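Local coordinates for protein antigen, P35 (Borreliella spielmanii A14S, PDB 6HPN) that is an outer surface protein, probably a lipoprotein, of the PFam54 family, of unestablished function, whose relatives are thought to be key players in Lyme disease pathogenesis, at residues N86-E89 with G90-L93; D192-E195 with L196-K200; Q202-D205 with I206-I210; N212-N215 with T216-I220. One frame throughout, in Å; residues are numbered along the deposited sequence.

Interaction 1: residues N86-E89 with G90-L93; sequences NFNE and GVIL
Asn88 and Val91 meet through the side-chain amide of the first and both the backbone NH and the CG2 methyl of the second. Asn88 CG stands anti to the backbone N (chi1 -179°), which carries the amide forward over the first turn of helix 89-102. There Asn88 OD1 accepts from Val91 N at 3.2 Å, with an N-H...O angle of 163°. The hydrogen bond is nearly straight at the donor, yet Val91 N stands well above the amide carbonyl plane, 53° out of it. Asn88 OD1 also lies 3.1 Å from Gly90 N. Val91 CG2 packs on the same amide, 3.5 Å from Asn88 CG, the valine side chain running roughly perpendicular to that of Asn88.

This is an N-cap: Asn88 immediately precedes the helix, and its amide oxygen serves a first-turn NH for which the helix offers no carbonyl. Just upstream, Asn86, with positive phi, is the C-prime residue of the Schellman motif that ends helix 75-84, so one helix stops and the next starts within a few residues.

Backbone bonds continue the turn, Ile92 N to Asn88 O and Leu93 N to Glu89 O, the latter 2.9 Å. Ile92 CG1 is anti to its carbonyl carbon, an orientation that lays CG1 3.3 Å from Asn88 O; CD1 reaches back to Phe87 CA at 4.0 Å. Leu93 CD1 similarly rests 3.4 Å from Glu89 O. Beyond the turn, Val91 packs against Val170 and Ile174 of helix 146-179, while Ile92 touches Phe49 and Met51.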
ATOM      1  N   ASN A  86       7.530  -1.856   3.409  1.00 20.57           N
ATOM      2  CA  ASN A  86       8.446  -1.310   4.449  1.00 22.41           C
ATOM      3  C   ASN A  86       9.818  -1.006   3.832  1.00 22.41           C
ATOM      4  O   ASN A  86      10.795  -0.915   4.572  1.00 22.42           O
ATOM      5  CB  ASN A  86       8.533  -2.240   5.665  1.00 22.46           C
ATOM      6  CG  ASN A  86       7.328  -2.141   6.585  1.00 22.85           C
ATOM      7  OD1 ASN A  86       6.522  -1.212   6.483  1.00 22.21           O
ATOM      8  ND2 ASN A  86       7.199  -3.097   7.490  1.00 20.12           N
ATOM      9  N   PHE A  87       9.891  -0.842   2.515  1.00 22.65           N
ATOM     10  CA  PHE A  87      11.172  -0.630   1.795  1.00 23.77           C
ATOM     11  C   PHE A  87      12.237  -1.646   2.255  1.00 23.92           C
ATOM     12  O   PHE A  87      13.422  -1.279   2.438  1.00 24.15           O
ATOM     13  CB  PHE A  87      11.650   0.816   1.982  1.00 23.89           C
ATOM     14  CG  PHE A  87      12.177   1.357   0.690  1.00 23.94           C
ATOM     15  CD1 PHE A  87      13.324   0.827   0.128  1.00 24.02           C
ATOM     16  CD2 PHE A  87      11.443   2.279  -0.040  1.00 26.46           C
ATOM     17  CE1 PHE A  87      13.763   1.256  -1.113  1.00 24.85           C
ATOM     18  CE2 PHE A  87      11.892   2.727  -1.274  1.00 26.72           C
ATOM     19  CZ  PHE A  87      13.048   2.202  -1.815  1.00 26.28           C
ATOM     20  N   ASN A  88      11.838  -2.900   2.449  1.00 23.22           N
ATOM     21  CA  ASN A  88      12.767  -4.017   2.715  1.00 22.22           C
ATOM     22  C   ASN A  88      13.200  -4.580   1.364  1.00 22.98           C
ATOM     23  O   ASN A  88      12.396  -5.294   0.761  1.00 22.22           O
ATOM     24  CB  ASN A  88      12.093  -5.070   3.575  1.00 22.85           C
ATOM     25  CG  ASN A  88      13.008  -6.230   3.903  1.00 24.40           C
ATOM     26  OD1 ASN A  88      13.802  -6.698   3.079  1.00 28.48           O
ATOM     27  ND2 ASN A  88      12.875  -6.724   5.114  1.00 22.30           N
ATOM     28  N   GLU A  89      14.404  -4.233   0.895  1.00 25.35           N
ATOM     29  CA  GLU A  89      14.930  -4.627  -0.438  1.00 26.42           C
ATOM     30  C   GLU A  89      14.822  -6.143  -0.616  1.00 26.42           C
ATOM     31  O   GLU A  89      14.351  -6.588  -1.704  1.00 26.86           O
ATOM     32  CB  GLU A  89      16.404  -4.274  -0.613  1.00 31.73           C
ATOM     33  CG  GLU A  89      16.668  -2.830  -1.017  1.00 37.13           C
ATOM     34  CD  GLU A  89      16.606  -1.859   0.146  1.00 42.85           C
ATOM     35  OE1 GLU A  89      16.169  -2.285   1.264  1.00 49.53           O
ATOM     36  OE2 GLU A  89      17.007  -0.699  -0.050  1.00 44.50           O
ATOM     37  N   GLY A  90      15.270  -6.905   0.393  1.00 24.18           N
ATOM     38  CA  GLY A  90      15.270  -8.377   0.358  1.00 22.78           C
ATOM     39  C   GLY A  90      13.932  -8.872  -0.144  1.00 22.24           C
ATOM     40  O   GLY A  90      13.891  -9.550  -1.195  1.00 22.42           O
ATOM     41  N   VAL A  91      12.877  -8.445   0.551  1.00 21.03           N
ATOM     42  CA  VAL A  91      11.477  -8.910   0.361  1.00 21.20           C
ATOM     43  C   VAL A  91      10.966  -8.495  -1.019  1.00 22.14           C
ATOM     44  O   VAL A  91      10.209  -9.266  -1.628  1.00 23.84           O
ATOM     45  CB  VAL A  91      10.563  -8.346   1.457  1.00 20.20           C
ATOM     46  CG1 VAL A  91       9.100  -8.604   1.122  1.00 19.09           C
ATOM     47  CG2 VAL A  91      10.924  -8.889   2.835  1.00 19.36           C
ATOM     48  N   ILE A  92      11.315  -7.300  -1.469  1.00 22.50           N
ATOM     49  CA  ILE A  92      10.821  -6.754  -2.761  1.00 23.71           C
ATOM     50  C   ILE A  92      11.492  -7.539  -3.906  1.00 23.86           C
ATOM     51  O   ILE A  92      10.769  -7.940  -4.834  1.00 22.98           O
ATOM     52  CB  ILE A  92      11.052  -5.228  -2.810  1.00 23.77           C
ATOM     53  CG1 ILE A  92      10.338  -4.527  -1.646  1.00 25.33           C
ATOM     54  CG2 ILE A  92      10.653  -4.647  -4.161  1.00 22.61           C
ATOM     55  CD1 ILE A  92      10.828  -3.105  -1.362  1.00 25.67           C
ATOM     56  N   LEU A  93      12.809  -7.777  -3.849  1.00 23.85           N
ATOM     57  CA  LEU A  93      13.511  -8.642  -4.845  1.00 25.07           C
ATOM     58  C   LEU A  93      12.847 -10.012  -4.881  1.00 24.18           C
ATOM     59  O   LEU A  93      12.450 -10.454  -5.965  1.00 24.03           O
ATOM     60  CB  LEU A  93      14.986  -8.780  -4.485  1.00 25.81           C
ATOM     61  CG  LEU A  93      15.763  -7.473  -4.623  1.00 28.02           C
ATOM     62  CD1 LEU A  93      16.991  -7.477  -3.714  1.00 27.02           C
ATOM     63  CD2 LEU A  93      16.109  -7.205  -6.090  1.00 27.49           C
TER

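Interaction 2: residues D192-E195 with L196-K200; sequences DNVE and LKNSK
Lys197 and Asn193, one helical turn apart, form a side-chain hydrogen bond from Lys197 NZ to Asn193 OD1 of 2.9 Å. The ammonium approaches from above the amide carbonyl plane, 38° out of it. A bend at the last lysine torsion (chi4 78°) turns NZ to the amide. Glu176 OE1 joins both: it forms a salt bridge with Lys197 NZ and accepts from Asn193 ND2, tying this turn to helix 146-179.

The second side-chain bond is at the end of helix 187-197, where Asn198 first leaves helical phi/psi. Its ND2 donates to Val194 O (3.1 Å, N-H...O 158°), with that oxygen close to the asparagine amide plane, while ND2 itself stands above the plane of the Val194 carbonyl. Asn198 OD1 accepts from Arg119 NH1, so both ends of this buried amide are engaged.

Among backbone bonds, Leu196 N to Asp192 O is regular at 3.0 Å. The following ones are weak: Lys197 N to Asn193 O, Lys197 N to Val194 O and Asn198 N to Glu195 O, the last two spanning three residues.

Van der Waals packing is slight: the Val194 CG1 methyl lies 3.8 Å from Asn198 ND2; Val194 also packs on Leu111 of helix 106-135.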
ATOM      1  N   ASP A 192      -2.544 -20.467  -8.015  1.00 33.87           N
ATOM      2  CA  ASP A 192      -3.550 -20.856  -7.001  1.00 32.48           C
ATOM      3  C   ASP A 192      -3.125 -20.304  -5.638  1.00 31.31           C
ATOM      4  O   ASP A 192      -3.972 -19.691  -4.991  1.00 36.45           O
ATOM      5  CB  ASP A 192      -3.721 -22.375  -6.954  1.00 34.38           C
ATOM      6  CG  ASP A 192      -4.390 -22.998  -8.166  1.00 37.04           C
ATOM      7  OD1 ASP A 192      -4.715 -22.274  -9.141  1.00 34.88           O
ATOM      8  OD2 ASP A 192      -4.565 -24.218  -8.127  1.00 43.49           O
ATOM      9  N   ASN A 193      -1.883 -20.533  -5.202  1.00 30.20           N
ATOM     10  CA  ASN A 193      -1.390 -20.125  -3.855  1.00 32.03           C
ATOM     11  C   ASN A 193      -1.640 -18.621  -3.655  1.00 33.22           C
ATOM     12  O   ASN A 193      -2.224 -18.205  -2.615  1.00 31.82           O
ATOM     13  CB  ASN A 193       0.094 -20.472  -3.662  1.00 33.13           C
ATOM     14  CG  ASN A 193       0.695 -19.926  -2.376  1.00 34.54           C
ATOM     15  OD1 ASN A 193       0.761 -18.714  -2.186  1.00 41.61           O
ATOM     16  ND2 ASN A 193       1.173 -20.793  -1.497  1.00 30.66           N
ATOM     17  N   VAL A 194      -1.219 -17.830  -4.636  1.00 33.20           N
ATOM     18  CA  VAL A 194      -1.357 -16.351  -4.623  1.00 33.53           C
ATOM     19  C   VAL A 194      -2.839 -15.972  -4.634  1.00 34.28           C
ATOM     20  O   VAL A 194      -3.215 -15.143  -3.779  1.00 37.20           O
ATOM     21  CB  VAL A 194      -0.609 -15.718  -5.801  1.00 32.48           C
ATOM     22  CG1 VAL A 194      -0.853 -14.219  -5.863  1.00 33.10           C
ATOM     23  CG2 VAL A 194       0.877 -16.023  -5.719  1.00 32.22           C
ATOM     24  N   GLU A 195      -3.645 -16.565  -5.524  1.00 33.91           N
ATOM     25  CA  GLU A 195      -5.094 -16.236  -5.655  1.00 36.93           C
ATOM     26  C   GLU A 195      -5.837 -16.469  -4.333  1.00 36.42           C
ATOM     27  O   GLU A 195      -6.716 -15.659  -4.012  1.00 36.71           O
ATOM     28  CB  GLU A 195      -5.758 -17.042  -6.764  1.00 37.87           C
ATOM     29  CG  GLU A 195      -7.168 -16.573  -7.060  1.00 40.44           C
ATOM     30  CD  GLU A 195      -7.648 -16.952  -8.447  1.00 43.89           C
ATOM     31  OE1 GLU A 195      -7.122 -17.917  -8.993  1.00 48.54           O
ATOM     32  OE2 GLU A 195      -8.522 -16.265  -8.990  1.00 48.58           O
ATOM     33  N   LEU A 196      -5.504 -17.528  -3.595  1.00 37.99           N
ATOM     34  CA  LEU A 196      -6.152 -17.837  -2.288  1.00 39.11           C
ATOM     35  C   LEU A 196      -5.887 -16.685  -1.325  1.00 35.48           C
ATOM     36  O   LEU A 196      -6.810 -16.314  -0.615  1.00 32.62           O
ATOM     37  CB  LEU A 196      -5.631 -19.163  -1.716  1.00 40.96           C
ATOM     38  CG  LEU A 196      -6.208 -20.426  -2.359  1.00 44.93           C
ATOM     39  CD1 LEU A 196      -5.596 -21.680  -1.737  1.00 46.07           C
ATOM     40  CD2 LEU A 196      -7.734 -20.467  -2.265  1.00 41.16           C
ATOM     41  N   LYS A 197      -4.666 -16.143  -1.338  1.00 36.65           N
ATOM     42  CA  LYS A 197      -4.218 -15.051  -0.432  1.00 36.50           C
ATOM     43  C   LYS A 197      -4.809 -13.697  -0.858  1.00 36.68           C
ATOM     44  O   LYS A 197      -4.823 -12.793   0.000  1.00 33.34           O
ATOM     45  CB  LYS A 197      -2.690 -14.968  -0.438  1.00 37.75           C
ATOM     46  CG  LYS A 197      -1.985 -15.996   0.430  1.00 36.82           C
ATOM     47  CD  LYS A 197      -0.497 -15.975   0.247  1.00 37.15           C
ATOM     48  CE  LYS A 197       0.228 -16.972   1.122  1.00 39.53           C
ATOM     49  NZ  LYS A 197       0.119 -18.340   0.569  1.00 40.59           N
ATOM     50  N   ASN A 198      -5.243 -13.566  -2.126  1.00 32.75           N
ATOM     51  CA  ASN A 198      -5.702 -12.299  -2.751  1.00 31.95           C
ATOM     52  C   ASN A 198      -7.035 -12.551  -3.459  1.00 32.09           C
ATOM     53  O   ASN A 198      -7.122 -12.365  -4.684  1.00 31.53           O
ATOM     54  CB  ASN A 198      -4.637 -11.736  -3.698  1.00 30.76           C
ATOM     55  CG  ASN A 198      -3.333 -11.398  -3.004  1.00 30.97           C
ATOM     56  OD1 ASN A 198      -3.213 -10.317  -2.458  1.00 31.98           O
ATOM     57  ND2 ASN A 198      -2.347 -12.291  -3.014  1.00 32.47           N
ATOM     58  N   SER A 199      -8.054 -12.965  -2.712  1.00 33.05           N
ATOM     59  CA  SER A 199      -9.419 -13.191  -3.253  1.00 32.62           C
ATOM     60  C   SER A 199     -10.056 -11.856  -3.682  1.00 35.21           C
ATOM     61  O   SER A 199      -9.576 -10.764  -3.247  1.00 38.58           O
ATOM     62  CB  SER A 199     -10.268 -13.934  -2.261  1.00 29.94           C
ATOM     63  OG  SER A 199     -10.530 -13.144  -1.111  1.00 30.08           O
ATOM     64  N   LYS A 200     -11.083 -11.949  -4.530  1.00 37.72           N
ATOM     65  CA  LYS A 200     -11.879 -10.810  -5.066  1.00 39.58           C
ATOM     66  C   LYS A 200     -12.719 -10.196  -3.940  1.00 35.57           C
ATOM     67  O   LYS A 200     -12.895  -8.970  -3.927  1.00 33.33           O
ATOM     68  CB  LYS A 200     -12.802 -11.276  -6.198  1.00 42.26           C
ATOM     69  CG  LYS A 200     -12.103 -11.822  -7.436  1.00 46.32           C
ATOM     70  CD  LYS A 200     -12.951 -12.854  -8.155  1.00 53.37           C
ATOM     71  CE  LYS A 200     -14.101 -12.260  -8.945  1.00 57.89           C
ATOM     72  NZ  LYS A 200     -13.783 -12.205 -10.393  1.00 60.14           N
TER

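Interaction 3: residues Q202-D205 with I206-I210; sequences QFAD and IHNLI
Asn208 N donates to Ala204 O at 2.8 Å, the shortest of four successive i to i+4 backbone bonds that join 202-205 to 206-210. Ile206 N to Gln202 O and Leu209 N to Asp205 O measure 2.9 Å each, and His207 N to Phe203 O 3.0 Å. Their N-H...O angles run from 153° to 161°, which together with the helical phi and psi values identifies an uninterrupted alpha-helix.

Asn208 turns its amide back over this turn, its CG anti to the carbonyl carbon (chi1 -67°). This leaves Asn208 CG 3.3 Å from Ala204 O, but the angle at ND2 is too poor for a second hydrogen bond to that oxygen.

The segments belong to the first half of helix 200-221, the last helix of an all-helical fold. Gln202 lies in its opening turn, where its backbone N donates to OG of the N-cap residue Ser199 and its NE2 makes a weak bond back to Lys197 O.

The main side-chain packing is between Gln202 and Ile206, whose side chains run alongside each other in the same direction. Ile206 CD1 rests 3.6 Å from Gln202 CG, alkyl on alkyl, while CG1 sits 3.5 Å from Gln202 O. Further out, Ile206 and Leu209 both press on Leu162 of helix 146-179. Phe203 faces helix 106-135, touching Glu114 and Thr115, and Ile210 reaches Ala126 of that helix.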
ATOM      1  N   GLN A 202     -11.719 -10.104  -0.802  1.00 30.17           N
ATOM      2  CA  GLN A 202     -10.700  -9.357  -0.021  1.00 29.94           C
ATOM      3  C   GLN A 202     -10.444  -8.003  -0.686  1.00 25.96           C
ATOM      4  O   GLN A 202     -10.408  -7.002   0.045  1.00 23.92           O
ATOM      5  CB  GLN A 202      -9.405 -10.162   0.101  1.00 31.38           C
ATOM      6  CG  GLN A 202      -8.184  -9.279   0.330  1.00 32.86           C
ATOM      7  CD  GLN A 202      -7.057 -10.052   0.958  1.00 30.35           C
ATOM      8  OE1 GLN A 202      -7.060 -10.296   2.153  1.00 31.44           O
ATOM      9  NE2 GLN A 202      -6.101 -10.453   0.146  1.00 30.97           N
ATOM     10  N   PHE A 203     -10.282  -7.991  -2.010  1.00 23.84           N
ATOM     11  CA  PHE A 203     -10.054  -6.768  -2.824  1.00 25.49           C
ATOM     12  C   PHE A 203     -11.200  -5.751  -2.656  1.00 25.00           C
ATOM     13  O   PHE A 203     -10.957  -4.516  -2.610  1.00 25.76           O
ATOM     14  CB  PHE A 203      -9.903  -7.121  -4.302  1.00 25.08           C
ATOM     15  CG  PHE A 203      -8.559  -7.670  -4.683  1.00 27.07           C
ATOM     16  CD1 PHE A 203      -7.412  -6.912  -4.487  1.00 26.25           C
ATOM     17  CD2 PHE A 203      -8.439  -8.923  -5.275  1.00 27.56           C
ATOM     18  CE1 PHE A 203      -6.171  -7.403  -4.859  1.00 26.49           C
ATOM     19  CE2 PHE A 203      -7.193  -9.411  -5.636  1.00 26.90           C
ATOM     20  CZ  PHE A 203      -6.059  -8.655  -5.419  1.00 26.92           C
ATOM     21  N   ALA A 204     -12.427  -6.238  -2.596  1.00 23.42           N
ATOM     22  CA  ALA A 204     -13.618  -5.392  -2.374  1.00 24.51           C
ATOM     23  C   ALA A 204     -13.583  -4.871  -0.938  1.00 23.95           C
ATOM     24  O   ALA A 204     -13.868  -3.677  -0.736  1.00 25.50           O
ATOM     25  CB  ALA A 204     -14.896  -6.146  -2.681  1.00 22.90           C
ATOM     26  N   ASP A 205     -13.218  -5.705   0.027  1.00 24.11           N
ATOM     27  CA  ASP A 205     -13.229  -5.268   1.453  1.00 26.99           C
ATOM     28  C   ASP A 205     -12.198  -4.146   1.634  1.00 26.86           C
ATOM     29  O   ASP A 205     -12.490  -3.177   2.356  1.00 25.58           O
ATOM     30  CB  ASP A 205     -12.954  -6.415   2.423  1.00 27.76           C
ATOM     31  CG  ASP A 205     -14.081  -7.426   2.516  1.00 29.07           C
ATOM     32  OD1 ASP A 205     -15.140  -7.194   1.916  1.00 27.32           O
ATOM     33  OD2 ASP A 205     -13.870  -8.448   3.169  1.00 32.98           O
ATOM     34  N   ILE A 206     -11.044  -4.285   0.976  1.00 25.67           N
ATOM     35  CA  ILE A 206      -9.929  -3.301   1.036  1.00 23.83           C
ATOM     36  C   ILE A 206     -10.450  -2.027   0.376  1.00 22.64           C
ATOM     37  O   ILE A 206     -10.317  -0.932   0.970  1.00 21.68           O
ATOM     38  CB  ILE A 206      -8.659  -3.863   0.353  1.00 23.47           C
ATOM     39  CG1 ILE A 206      -7.939  -4.879   1.248  1.00 23.84           C
ATOM     40  CG2 ILE A 206      -7.722  -2.749  -0.093  1.00 21.99           C
ATOM     41  CD1 ILE A 206      -7.047  -5.851   0.500  1.00 24.92           C
ATOM     42  N   HIS A 207     -11.048  -2.167  -0.806  1.00 20.95           N
ATOM     43  CA  HIS A 207     -11.537  -0.993  -1.577  1.00 20.27           C
ATOM     44  C   HIS A 207     -12.556  -0.229  -0.717  1.00 18.22           C
ATOM     45  O   HIS A 207     -12.369   0.959  -0.543  1.00 16.91           O
ATOM     46  CB  HIS A 207     -12.084  -1.411  -2.943  1.00 20.13           C
ATOM     47  CG  HIS A 207     -12.597  -0.261  -3.736  1.00 21.70           C
ATOM     48  ND1 HIS A 207     -13.868   0.265  -3.536  1.00 22.12           N
ATOM     49  CD2 HIS A 207     -12.032   0.469  -4.730  1.00 22.99           C
ATOM     50  CE1 HIS A 207     -14.075   1.260  -4.380  1.00 22.41           C
ATOM     51  NE2 HIS A 207     -12.958   1.409  -5.125  1.00 22.73           N
ATOM     52  N   ASN A 208     -13.547  -0.924  -0.157  1.00 17.53           N
ATOM     53  CA  ASN A 208     -14.698  -0.307   0.547  1.00 18.35           C
ATOM     54  C   ASN A 208     -14.243   0.251   1.888  1.00 18.24           C
ATOM     55  O   ASN A 208     -14.766   1.293   2.298  1.00 18.09           O
ATOM     56  CB  ASN A 208     -15.870  -1.274   0.756  1.00 19.20           C
ATOM     57  CG  ASN A 208     -16.519  -1.675  -0.551  1.00 19.38           C
ATOM     58  OD1 ASN A 208     -16.544  -0.898  -1.495  1.00 21.94           O
ATOM     59  ND2 ASN A 208     -16.990  -2.897  -0.649  1.00 19.50           N
ATOM     60  N   LEU A 209     -13.306  -0.404   2.561  1.00 18.44           N
ATOM     61  CA  LEU A 209     -12.809   0.152   3.836  1.00 18.82           C
ATOM     62  C   LEU A 209     -12.123   1.491   3.557  1.00 18.52           C
ATOM     63  O   LEU A 209     -12.437   2.466   4.243  1.00 19.90           O
ATOM     64  CB  LEU A 209     -11.858  -0.832   4.514  1.00 19.57           C
ATOM     65  CG  LEU A 209     -11.354  -0.379   5.884  1.00 21.37           C
ATOM     66  CD1 LEU A 209     -12.480  -0.284   6.895  1.00 21.87           C
ATOM     67  CD2 LEU A 209     -10.289  -1.318   6.407  1.00 23.03           C
ATOM     68  N   ILE A 210     -11.196   1.523   2.606  1.00 18.00           N
ATOM     69  CA  ILE A 210     -10.399   2.736   2.301  1.00 18.51           C
ATOM     70  C   ILE A 210     -11.372   3.824   1.849  1.00 19.76           C
ATOM     71  O   ILE A 210     -11.263   4.951   2.328  1.00 21.53           O
ATOM     72  CB  ILE A 210      -9.317   2.445   1.245  1.00 17.99           C
ATOM     73  CG1 ILE A 210      -8.206   1.557   1.798  1.00 17.41           C
ATOM     74  CG2 ILE A 210      -8.775   3.735   0.639  1.00 16.74           C
ATOM     75  CD1 ILE A 210      -7.415   0.875   0.704  1.00 18.61           C
TER

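Interaction 4: residues N212-N215 with T216-I220; sequences NLIN and TTTNI
Four consecutive i to i+4 backbone bonds, from Thr216 N to Asn212 O through Asn219 N to Asn215 O, run at 2.9 to 3.0 Å with N-H...O angles of 151° to 170°, as in a regular alpha-helix.

Three threonines in a row add a second bond each to the same acceptors. Thr216 OG1 donates to Asn212 O at 2.8 Å, Thr217 OG1 to Leu213 O at 2.7 Å and Thr218 OG1 to Ile214 O at 2.7 Å. All three hydroxyls stand anti to their own carbonyl carbon, the rotamer that folds OG1 back onto the preceding turn and leaves CG2 anti to the backbone N. In each case the amide NH and the hydroxyl of one threonine reach the carbonyl from opposite faces of its plane, each tilted about 30° from it, so the oxygen is gripped by two donors. Thr218 OG1 has a further, weak bond with Lys133 NZ.

Asn219 has no equivalent side-chain bond; its CB merely rests 3.5 Å from Asn215 O. The apolar groups look outward from the turn: Leu213 packs on Leu159 of helix 146-179, while Ile214 and the buried Thr217 meet Ile130 of helix 106-135.

The chemistry implies that the three hydroxyls spend their protons within the helix's own backbone. Thr217 OG1, in a buried residue, has its hydrogen used locally by Leu213 O, which is consistent with the residue packing against helix 106-135 without needing a polar partner there.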
ATOM      1  N   ASN A 212     -14.361   4.388   2.703  1.00 25.70           N
ATOM      2  CA  ASN A 212     -15.234   5.042   3.705  1.00 28.76           C
ATOM      3  C   ASN A 212     -14.355   5.562   4.854  1.00 24.20           C
ATOM      4  O   ASN A 212     -14.743   6.573   5.476  1.00 21.22           O
ATOM      5  CB  ASN A 212     -16.576   4.309   3.862  1.00 35.83           C
ATOM      6  CG  ASN A 212     -16.530   2.910   4.407  1.00 41.10           C
ATOM      7  OD1 ASN A 212     -16.133   2.704   5.547  1.00 57.98           O
ATOM      8  ND2 ASN A 212     -17.050   1.967   3.641  1.00 41.50           N
ATOM      9  N   LEU A 213     -13.096   5.138   4.942  1.00 22.23           N
ATOM     10  CA  LEU A 213     -12.109   5.874   5.782  1.00 20.94           C
ATOM     11  C   LEU A 213     -11.753   7.231   5.169  1.00 18.47           C
ATOM     12  O   LEU A 213     -11.677   8.206   5.939  1.00 16.67           O
ATOM     13  CB  LEU A 213     -10.853   5.026   5.964  1.00 22.41           C
ATOM     14  CG  LEU A 213     -11.026   3.798   6.852  1.00 23.09           C
ATOM     15  CD1 LEU A 213      -9.660   3.335   7.314  1.00 24.17           C
ATOM     16  CD2 LEU A 213     -11.952   4.062   8.041  1.00 21.88           C
ATOM     17  N   ILE A 214     -11.568   7.308   3.851  1.00 17.11           N
ATOM     18  CA  ILE A 214     -11.214   8.585   3.166  1.00 18.79           C
ATOM     19  C   ILE A 214     -12.403   9.563   3.246  1.00 18.37           C
ATOM     20  O   ILE A 214     -12.182  10.773   3.518  1.00 19.01           O
ATOM     21  CB  ILE A 214     -10.753   8.336   1.711  1.00 20.37           C
ATOM     22  CG1 ILE A 214      -9.422   7.579   1.624  1.00 19.93           C
ATOM     23  CG2 ILE A 214     -10.691   9.643   0.943  1.00 21.09           C
ATOM     24  CD1 ILE A 214      -8.200   8.455   1.544  1.00 20.47           C
ATOM     25  N   ASN A 215     -13.616   9.079   2.999  1.00 17.26           N
ATOM     26  CA  ASN A 215     -14.851   9.899   3.072  1.00 17.77           C
ATOM     27  C   ASN A 215     -15.058  10.388   4.506  1.00 17.73           C
ATOM     28  O   ASN A 215     -15.372  11.585   4.701  1.00 16.69           O
ATOM     29  CB  ASN A 215     -16.071   9.136   2.553  1.00 18.16           C
ATOM     30  CG  ASN A 215     -16.158   9.154   1.035  1.00 18.72           C
ATOM     31  OD1 ASN A 215     -15.595  10.041   0.389  1.00 18.35           O
ATOM     32  ND2 ASN A 215     -16.876   8.201   0.457  1.00 16.55           N
ATOM     33  N   THR A 216     -14.899   9.502   5.478  1.00 17.72           N
ATOM     34  CA  THR A 216     -15.145   9.842   6.890  1.00 18.10           C
ATOM     35  C   THR A 216     -14.132  10.905   7.333  1.00 19.39           C
ATOM     36  O   THR A 216     -14.555  11.909   7.967  1.00 18.93           O
ATOM     37  CB  THR A 216     -15.096   8.610   7.782  1.00 18.12           C
ATOM     38  OG1 THR A 216     -16.259   7.839   7.508  1.00 18.05           O
ATOM     39  CG2 THR A 216     -15.072   8.990   9.243  1.00 19.33           C
ATOM     40  N   THR A 217     -12.847  10.692   7.043  1.00 19.62           N
ATOM     41  CA  THR A 217     -11.774  11.688   7.310  1.00 19.86           C
ATOM     42  C   THR A 217     -12.169  13.056   6.720  1.00 20.10           C
ATOM     43  O   THR A 217     -12.111  14.068   7.431  1.00 18.84           O
ATOM     44  CB  THR A 217     -10.452  11.245   6.677  1.00 19.92           C
ATOM     45  OG1 THR A 217     -10.049   9.999   7.221  1.00 22.36           O
ATOM     46  CG2 THR A 217      -9.325  12.208   6.938  1.00 20.93           C
ATOM     47  N   THR A 218     -12.527  13.093   5.434  1.00 20.77           N
ATOM     48  CA  THR A 218     -12.812  14.351   4.694  1.00 20.49           C
ATOM     49  C   THR A 218     -13.966  15.114   5.369  1.00 18.92           C
ATOM     50  O   THR A 218     -13.804  16.345   5.588  1.00 19.90           O
ATOM     51  CB  THR A 218     -13.055  14.057   3.213  1.00 21.67           C
ATOM     52  OG1 THR A 218     -11.941  13.298   2.739  1.00 22.72           O
ATOM     53  CG2 THR A 218     -13.212  15.332   2.413  1.00 22.09           C
ATOM     54  N   ASN A 219     -15.058  14.408   5.690  1.00 17.50           N
ATOM     55  CA  ASN A 219     -16.263  14.929   6.400  1.00 17.10           C
ATOM     56  C   ASN A 219     -15.856  15.536   7.746  1.00 17.01           C
ATOM     57  O   ASN A 219     -16.271  16.654   8.063  1.00 17.15           O
ATOM     58  CB  ASN A 219     -17.329  13.837   6.570  1.00 16.84           C
ATOM     59  CG  ASN A 219     -18.216  13.723   5.343  1.00 16.10           C
ATOM     60  OD1 ASN A 219     -18.246  14.629   4.524  1.00 15.88           O
ATOM     61  ND2 ASN A 219     -18.938  12.630   5.200  1.00 14.71           N
ATOM     62  N   ILE A 220     -15.025  14.835   8.495  1.00 16.81           N
ATOM     63  CA  ILE A 220     -14.599  15.261   9.854  1.00 16.68           C
ATOM     64  C   ILE A 220     -13.805  16.563   9.765  1.00 16.56           C
ATOM     65  O   ILE A 220     -13.921  17.360  10.711  1.00 16.93           O
ATOM     66  CB  ILE A 220     -13.813  14.141  10.558  1.00 16.50           C
ATOM     67  CG1 ILE A 220     -14.770  13.076  11.086  1.00 16.35           C
ATOM     68  CG2 ILE A 220     -12.958  14.711  11.667  1.00 16.94           C
ATOM     69  CD1 ILE A 220     -14.094  11.891  11.709  1.00 17.16           C
TER

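In the fold
The four contacts follow one another in series along the all-helical, Bbcrasp-1-like portion of a longer surface protein. Interaction 1 starts helix 89-102; interaction 2 closes helix 187-197; interactions 3 and 4 occupy successive parts of helix 200-221, their centres 15 Å apart. Interactions 2 and 3 touch across the short link between the last two helices, where Asn198 O also meets the ring of Phe203. Interaction 1 stands apart, its centre 21 Å from that of interaction 2 and 31 Å from that of interaction 4. Helix 146-179 packs against all four and helix 106-135 against the last three, so these helix starts, ends and turns border the same helical core.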